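Long-range contact in nitrate regulatory protein (Klebsiella oxytoca, PDB 4AKK), which senses nitrate and nitrite and binds the leader RNA of the nasF operon to bring about transcription antitermination: residues 200-205 against 221-226. Numbering follows the deposited sequence.
Sequences GQERAL and QQLVDR. With EDO (1,2-ethanediol), chain C.
Arg226 reaches from helix 217-240 to Gln201 and Leu205 on helix 180-212, where the two helices, joined by a short connection, run nearly antiparallel with segment axes 8.9 Å apart. Arg226 CB lies 4.1 Å from Glu202 N, and Arg226 CG packs tightly on Leu205 CD1 at 3.4 Å, with Gln201 CB close by. A bend at chi2 (-40°) places CD beside Gln201 OE1. Arg226 NE then donates to Gln201 OE1 at 2.9 Å, in the guanidinium plane and nearly along the C=O axis (163°), although amide and guanidinium planes are turned 65° apart. Leu205 CD1 sits over one guanidinium face, offset toward the rim. The same methyl lies 3.5 Å from Gln222 O, while Leu205 CD2 meets Gln222 OE1; Gln222 NE2 hydrogen-bonds to Glu218, one turn back. On the more buried flank, Leu223 CD1 touches Glu202 CG at 3.7 Å; the Glu202 carboxylate extends away from Leu223 to salt bridges with Arg263 and Arg289. Gln201 NE2 hydrogen-bonds to Glu197 of its own helix, which probably helps hold OE1 toward Arg226. The contact thus joins consecutive helices of the NIT nitrate-sensing region by a single hydrogen bond from a charged donor to a neutral amide, together with leucine packing.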
# COMPACT_ATOMS: atom_id res chain seq x y z
N GLY A 200 -12.99 18.86 7.52
CA GLY A 200 -14.17 19.47 6.94
C GLY A 200 -15.41 18.58 6.99
O GLY A 200 -16.50 19.07 7.24
N GLN A 201 -15.25 17.28 6.75
CA GLN A 201 -16.37 16.36 6.91
C GLN A 201 -16.78 16.19 8.37
O GLN A 201 -17.97 16.07 8.67
CB GLN A 201 -16.08 15.00 6.25
CG GLN A 201 -15.93 15.11 4.75
CD GLN A 201 -15.60 13.79 4.09
OE1 GLN A 201 -15.84 12.73 4.67
NE2 GLN A 201 -15.07 13.85 2.87
N GLU A 202 -15.80 16.19 9.28
CA GLU A 202 -16.10 16.28 10.71
C GLU A 202 -16.98 17.49 11.06
O GLU A 202 -17.93 17.38 11.85
CB GLU A 202 -14.81 16.36 11.53
CG GLU A 202 -15.02 16.45 13.05
CD GLU A 202 -13.75 16.80 13.81
OE1 GLU A 202 -12.65 16.68 13.22
OE2 GLU A 202 -13.84 17.20 15.00
N ARG A 203 -16.67 18.65 10.48
CA ARG A 203 -17.46 19.85 10.78
C ARG A 203 -18.91 19.61 10.35
O ARG A 203 -19.84 19.80 11.13
CB ARG A 203 -16.88 21.09 10.08
CG ARG A 203 -17.80 22.34 10.21
CD ARG A 203 -17.21 23.59 9.53
NE ARG A 203 -17.17 23.45 8.07
CZ ARG A 203 -16.69 24.38 7.24
NH1 ARG A 203 -16.20 25.53 7.70
NH2 ARG A 203 -16.69 24.14 5.93
N ALA A 204 -19.10 19.17 9.10
CA ALA A 204 -20.43 18.92 8.55
C ALA A 204 -21.24 17.89 9.34
O ALA A 204 -22.42 18.10 9.62
CB ALA A 204 -20.33 18.50 7.07
N LEU A 205 -20.62 16.78 9.70
CA LEU A 205 -21.35 15.74 10.42
C LEU A 205 -21.73 16.21 11.82
O LEU A 205 -22.85 16.00 12.27
CB LEU A 205 -20.52 14.46 10.48
CG LEU A 205 -20.29 13.81 9.10
CD1 LEU A 205 -19.32 12.64 9.22
CD2 LEU A 205 -21.60 13.37 8.44
N GLN A 221 -21.07 7.11 14.27
CA GLN A 221 -19.99 6.27 13.74
C GLN A 221 -19.28 7.01 12.59
O GLN A 221 -18.05 7.05 12.53
CB GLN A 221 -20.50 4.88 13.29
CG GLN A 221 -19.38 3.88 12.97
CD GLN A 221 -18.52 3.51 14.17
OE1 GLN A 221 -19.01 3.02 15.19
NE2 GLN A 221 -17.21 3.74 14.06
N GLN A 222 -20.06 7.63 11.71
CA GLN A 222 -19.50 8.41 10.61
C GLN A 222 -18.62 9.55 11.14
O GLN A 222 -17.58 9.87 10.56
CB GLN A 222 -20.61 8.98 9.74
CG GLN A 222 -21.46 7.92 9.02
CD GLN A 222 -22.55 8.56 8.17
OE1 GLN A 222 -22.59 9.78 8.00
NE2 GLN A 222 -23.45 7.74 7.64
N LEU A 223 -19.05 10.17 12.23
CA LEU A 223 -18.29 11.28 12.79
C LEU A 223 -16.97 10.76 13.32
O LEU A 223 -15.89 11.24 12.97
CB LEU A 223 -19.08 11.99 13.90
CG LEU A 223 -18.33 13.07 14.68
CD1 LEU A 223 -17.93 14.23 13.75
CD2 LEU A 223 -19.20 13.56 15.82
N VAL A 224 -17.06 9.76 14.19
CA VAL A 224 -15.89 9.10 14.71
C VAL A 224 -14.93 8.68 13.60
O VAL A 224 -13.72 8.81 13.73
CB VAL A 224 -16.31 7.85 15.52
CG1 VAL A 224 -15.12 6.94 15.77
CG2 VAL A 224 -16.97 8.28 16.84
N ASP A 225 -15.48 8.16 12.50
CA ASP A 225 -14.64 7.66 11.41
C ASP A 225 -13.88 8.81 10.74
O ASP A 225 -12.75 8.65 10.30
CB ASP A 225 -15.47 6.90 10.36
CG ASP A 225 -16.11 5.61 10.91
OD1 ASP A 225 -15.59 5.01 11.89
OD2 ASP A 225 -17.14 5.20 10.32
N ARG A 226 -14.53 9.96 10.64
CA ARG A 226 -13.90 11.14 10.05
C ARG A 226 -12.79 11.63 10.95
O ARG A 226 -11.73 12.07 10.49
CB ARG A 226 -14.92 12.26 9.82
CG ARG A 226 -16.04 11.90 8.86
CD ARG A 226 -15.51 11.11 7.70
NE ARG A 226 -16.50 10.80 6.68
CZ ARG A 226 -17.36 9.78 6.74
NH1 ARG A 226 -17.39 8.98 7.80
NH2 ARG A 226 -18.21 9.58 5.74
C1 EDO C . -18.21 20.95 5.96
O1 EDO C . -18.02 22.01 5.02
C2 EDO C . -18.83 21.47 7.25
O2 EDO C . -20.17 21.96 7.12